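Local coordinates for protein DNA-(apurinic or apyrimidinic site) endonuclease 2 (Xenopus laevis, PDB 6WCD) that repairs DNA as a metal-dependent nuclease, cutting the backbone weakly beside abasic sites and trimming strands in the 3'-to-5' direction, at residues 52-57 with 69-74; 76-81 with 316-321. One frame throughout, in Å; residues are numbered along the deposited sequence. Where two conformers were deposited one is given.

Interaction 1: residues 52-57 with 69-74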
# COMPACT_ATOMS: atom_id res chain seq x y z
N TYR A 52 2.63 5.73 -17.45
CA TYR A 52 2.19 4.81 -16.44
C TYR A 52 0.81 4.29 -16.79
O TYR A 52 0.02 4.96 -17.47
CB TYR A 52 2.07 5.44 -15.06
CG TYR A 52 3.38 6.02 -14.55
CD1 TYR A 52 3.76 7.30 -14.94
CD2 TYR A 52 4.25 5.28 -13.77
CE1 TYR A 52 4.98 7.85 -14.52
CE2 TYR A 52 5.50 5.83 -13.35
CZ TYR A 52 5.82 7.10 -13.74
OH TYR A 52 7.07 7.59 -13.34
N ASN A 53 0.51 3.07 -16.31
CA ASN A 53 -0.84 2.55 -16.28
C ASN A 53 -1.21 2.41 -14.82
O ASN A 53 -0.40 1.91 -14.02
CB ASN A 53 -1.02 1.25 -17.07
CG ASN A 53 -0.03 0.14 -16.75
OD1 ASN A 53 -0.38 -0.85 -16.06
ND2 ASN A 53 1.17 0.25 -17.26
N SER A 54 -2.39 2.89 -14.44
CA SER A 54 -2.71 3.01 -13.03
C SER A 54 -4.02 2.35 -12.66
O SER A 54 -4.91 2.19 -13.48
CB SER A 54 -2.75 4.47 -12.59
OG SER A 54 -3.85 5.17 -13.21
N TYR A 55 -4.10 2.03 -11.37
CA TYR A 55 -5.16 1.22 -10.75
C TYR A 55 -5.53 1.88 -9.44
O TYR A 55 -4.73 1.91 -8.51
CB TYR A 55 -4.69 -0.23 -10.55
CG TYR A 55 -4.13 -0.78 -11.85
CD1 TYR A 55 -4.98 -1.39 -12.78
CD2 TYR A 55 -2.80 -0.52 -12.22
CE1 TYR A 55 -4.53 -1.76 -14.04
CE2 TYR A 55 -2.35 -0.87 -13.48
CZ TYR A 55 -3.22 -1.50 -14.38
OH TYR A 55 -2.82 -1.84 -15.65
N PHE A 56 -6.75 2.38 -9.36
CA PHE A 56 -7.23 3.14 -8.20
C PHE A 56 -8.30 2.34 -7.49
O PHE A 56 -9.11 1.65 -8.13
CB PHE A 56 -7.85 4.49 -8.60
CG PHE A 56 -6.87 5.60 -8.81
CD1 PHE A 56 -5.92 5.56 -9.77
CD2 PHE A 56 -6.96 6.72 -8.02
CE1 PHE A 56 -5.01 6.62 -9.94
CE2 PHE A 56 -6.10 7.76 -8.17
CZ PHE A 56 -5.13 7.74 -9.18
N SER A 57 -8.38 2.54 -6.19
CA SER A 57 -9.59 2.24 -5.44
C SER A 57 -10.12 3.56 -4.93
O SER A 57 -9.41 4.30 -4.26
CB SER A 57 -9.33 1.27 -4.30
OG SER A 57 -10.59 0.96 -3.64
N ALA A 69 -3.85 4.19 -4.91
CA ALA A 69 -3.57 4.05 -6.34
C ALA A 69 -2.23 3.38 -6.49
O ALA A 69 -1.28 3.69 -5.80
CB ALA A 69 -3.54 5.39 -7.06
N THR A 70 -2.14 2.48 -7.48
CA THR A 70 -0.88 1.88 -7.90
C THR A 70 -0.60 2.26 -9.33
O THR A 70 -1.46 2.04 -10.22
CB THR A 70 -0.94 0.37 -7.72
OG1 THR A 70 -1.06 0.11 -6.33
CG2 THR A 70 0.30 -0.31 -8.25
N PHE A 71 0.55 2.87 -9.55
CA PHE A 71 1.02 3.31 -10.85
C PHE A 71 2.13 2.38 -11.29
O PHE A 71 3.10 2.18 -10.57
CB PHE A 71 1.55 4.75 -10.79
CG PHE A 71 0.50 5.78 -10.65
CD1 PHE A 71 0.01 6.13 -9.41
CD2 PHE A 71 0.04 6.42 -11.76
CE1 PHE A 71 -1.04 7.16 -9.32
CE2 PHE A 71 -0.94 7.38 -11.70
CZ PHE A 71 -1.45 7.73 -10.48
N CYS A 72 2.00 1.86 -12.49
CA CYS A 72 2.96 0.92 -13.06
C CYS A 72 3.59 1.48 -14.34
O CYS A 72 2.89 2.01 -15.19
CB CYS A 72 2.26 -0.40 -13.39
SG CYS A 72 1.51 -1.17 -12.00
N LYS A 73 4.92 1.35 -14.50
CA LYS A 73 5.51 1.59 -15.78
C LYS A 73 5.14 0.47 -16.76
O LYS A 73 4.61 -0.56 -16.38
CB LYS A 73 7.03 1.72 -15.64
CG LYS A 73 7.45 2.95 -14.86
CD LYS A 73 8.95 3.22 -14.91
CE LYS A 73 9.25 4.61 -14.34
NZ LYS A 73 10.72 4.80 -14.11
N SER A 74 5.42 0.70 -18.05
CA SER A 74 5.15 -0.32 -19.07
C SER A 74 5.82 -1.64 -18.74
O SER A 74 5.28 -2.70 -19.08
CB SER A 74 5.61 0.19 -20.45
OG SER A 74 7.01 0.40 -20.50
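The carbonyl oxygen of Cys72 takes one N-H and a weaker CA-H from residues 52-57. Asn53 N lies in its carbonyl plane, 2.8 Å from Cys72 O with an N-H...O angle of 160°, and the CA-H of Tyr52 adds a contact, Tyr52 CA to Cys72 O 3.1 Å. Thr70 O likewise receives Tyr55 N and the CA-H of Ser54. With the return bonds Cys72 N to Asn53 O and Thr70 N to Tyr55 O, they form the ladder of an antiparallel beta hairpin, Asn53-Cys72 and Tyr55-Thr70 being its hydrogen-bonded pairs.

The non-hydrogen-bonded pairs bring carbon onto aromatic faces. Ala69 CB sits over the centre of the Phe56 ring, 3.5 Å from Phe56 CE1, and Ser54 CB lies over one face of the Phe71 ring but nearer its rim, 3.5 Å from Phe71 CD2. The two rings then meet obliquely, planes at 77°, with Phe56 CE1 3.8 Å from Phe71 CZ. At the hairpin's open end, Tyr52 and the extended Lys73 chain run side by side in the same direction, Tyr52 CE2 3.8 Å from Lys73 CG. On the face carrying Asn53 and Tyr55, Asn53 CG stands between the backbone N and the carbonyl carbon (chi1 51°), close beside Cys72. Its OD1 accepts the Tyr55 hydroxyl, 2.7 Å from OH to OD1 and in the plane of the phenol ring, which probably restrains both groups; Cys72 SG approaches the same ring obliquely, 4.1 Å from CE2.

Strand 53-57 is an edge strand of the six-stranded sheet, and strand 68-72 pairs next with strand 29-33. Phe71 packs on Leu18 and Leu22 of helix 18-25, where Asp23 bonds Tyr52 OH. On the opposite face Tyr55, Thr70 and Cys72 meet strand 119-127 of the second sheet, as befits the DNase I-like sandwich.

Interaction 2: residues 76-81 with 316-321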
# COMPACT_ATOMS: atom_id res chain seq x y z
N THR A 76 6.02 -3.15 -15.97
CA THR A 76 5.37 -3.89 -14.90
C THR A 76 3.87 -3.98 -15.05
O THR A 76 3.19 -4.21 -14.06
CB THR A 76 5.67 -3.27 -13.53
OG1 THR A 76 5.38 -1.87 -13.58
CG2 THR A 76 7.07 -3.48 -13.20
N THR A 77 3.35 -3.76 -16.26
CA THR A 77 1.91 -3.85 -16.46
C THR A 77 1.42 -5.15 -15.84
O THR A 77 1.90 -6.22 -16.21
CB THR A 77 1.60 -3.81 -17.95
OG1 THR A 77 2.14 -2.58 -18.52
CG2 THR A 77 0.12 -3.83 -18.22
N PRO A 78 0.44 -5.10 -14.95
CA PRO A 78 0.00 -6.29 -14.24
C PRO A 78 -0.87 -7.21 -15.07
O PRO A 78 -1.65 -6.78 -15.93
CB PRO A 78 -0.77 -5.73 -13.04
CG PRO A 78 -1.25 -4.41 -13.49
CD PRO A 78 -0.19 -3.87 -14.39
N GLN A 79 -0.76 -8.50 -14.76
CA GLN A 79 -1.62 -9.49 -15.38
C GLN A 79 -3.02 -9.45 -14.81
O GLN A 79 -3.98 -9.86 -15.49
CB GLN A 79 -1.01 -10.89 -15.23
CG GLN A 79 0.16 -11.21 -16.19
CD GLN A 79 1.48 -10.50 -15.91
OE1 GLN A 79 1.72 -10.00 -14.81
NE2 GLN A 79 2.36 -10.48 -16.91
N ALA A 80 -3.18 -8.95 -13.59
CA ALA A 80 -4.46 -8.91 -12.93
C ALA A 80 -4.45 -7.75 -11.94
O ALA A 80 -3.40 -7.33 -11.46
CB ALA A 80 -4.78 -10.21 -12.20
N ALA A 81 -5.63 -7.25 -11.62
CA ALA A 81 -5.75 -6.15 -10.67
C ALA A 81 -7.16 -6.14 -10.10
O ALA A 81 -8.12 -6.45 -10.80
CB ALA A 81 -5.45 -4.79 -11.32
N LYS A 316 -1.69 -6.49 -22.04
CA LYS A 316 -2.80 -5.56 -22.01
C LYS A 316 -3.03 -5.22 -20.56
O LYS A 316 -2.85 -6.04 -19.68
CB LYS A 316 -4.06 -6.17 -22.65
CG LYS A 316 -5.30 -5.31 -22.66
CD LYS A 316 -6.15 -5.68 -23.89
CE LYS A 316 -7.64 -5.60 -23.62
NZ LYS A 316 -8.11 -4.21 -23.40
N CYS A 317 -3.43 -3.97 -20.32
CA CYS A 317 -3.83 -3.58 -18.98
C CYS A 317 -5.15 -4.25 -18.58
O CYS A 317 -6.09 -4.30 -19.38
CB CYS A 317 -4.01 -2.07 -18.93
SG CYS A 317 -2.55 -1.11 -19.25
N PRO A 318 -5.24 -4.76 -17.35
CA PRO A 318 -6.47 -5.40 -16.92
C PRO A 318 -7.60 -4.39 -16.75
O PRO A 318 -7.34 -3.18 -16.67
CB PRO A 318 -6.09 -6.05 -15.59
CG PRO A 318 -4.79 -5.48 -15.16
CD PRO A 318 -4.15 -4.83 -16.36
N PRO A 319 -8.84 -4.84 -16.63
CA PRO A 319 -10.00 -3.92 -16.75
C PRO A 319 -10.08 -2.85 -15.69
O PRO A 319 -10.79 -1.85 -15.91
CB PRO A 319 -11.20 -4.87 -16.66
CG PRO A 319 -10.69 -6.18 -17.17
CD PRO A 319 -9.24 -6.27 -16.74
N LEU A 320 -9.43 -3.00 -14.55
CA LEU A 320 -9.47 -2.00 -13.50
C LEU A 320 -8.70 -0.75 -13.89
O LEU A 320 -8.85 0.27 -13.24
CB LEU A 320 -8.89 -2.55 -12.20
CG LEU A 320 -8.93 -1.68 -10.96
CD1 LEU A 320 -10.35 -1.27 -10.59
CD2 LEU A 320 -8.31 -2.42 -9.78
N CYS A 321 -7.89 -0.82 -14.91
CA CYS A 321 -7.06 0.33 -15.25
C CYS A 321 -7.92 1.58 -15.49
O CYS A 321 -8.98 1.52 -16.14
CB CYS A 321 -6.22 0.04 -16.49
SG CYS A 321 -5.04 1.31 -16.93
O HOH W 1 -3.52 -7.91 -18.04
O HOH W 2 -8.88 -5.79 -13.43
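Pro318 and Pro78 present their rings to each other at about a right angle, CG against CG at 4.1 Å. The Pro318 ring also leans over the backbone of residues 76-81: its CD comes within 3.2 Å of Pro78 O, while its CG touches Ala81 CB at 4.0 Å. Leu320 meets that same methyl group. Its CG is anti to the backbone N (chi1 -176°), and CD2, one bond further out, rests 4.0 Å from Ala81 CB, so that Pro318 and Leu320 both close on the small alanine. At the other end, Thr77 CG2 lies 3.9 Å from Cys317 SG.

No direct hydrogen bond crosses the contact; water supplies the polar links. One water joins Pro78 O with Lys316 O, and a second donates to Ala81 O (2.8 Å) and accepts from Leu320 N (3.1 Å). A type I turn from Pro318 to Cys321, closed by Cys321 N to Pro318 O, carries the chain round between Pro318 and Leu320. An alanine in place of Pro318 would probably leave a gap beside Pro78 and Ala81, where CG and CD now pack, and leave the turn's first residue freer to rotate.

The loop after strand 310-312 is thereby laid against the lead-in to strand 80-83, entered through a classic beta bulge in which Gln79 and Ala80 both face Gln123. Behind it, strand 119-127 receives Pro78 on Thr122 and His124, and Leu320 on Val120.

Interactions 1 and 2 follow one another along the chain, their centres about 9 Å apart, and they touch directly. The bonded Asn53-Tyr55 pair of the hairpin faces the proline-rich contact: Tyr55 OH lies 3.3 Å from Pro318 CD and Asn53 OD1 3.5 Å from Pro78 CD. Tyr55 CE1 also packs on Cys321 CB, at 3.5 Å, and Asn53 ND2 makes a weak hydrogen bond to Thr77 OG1. The hairpin end at Ala69 is the one nearer catalysis, its side chain about 10 Å from that of the magnesium ligand Glu34, whereas interaction 2 lies away from the annotated sites. A bound 1,4-butanediol is about 7 Å from the Lys73 side chain.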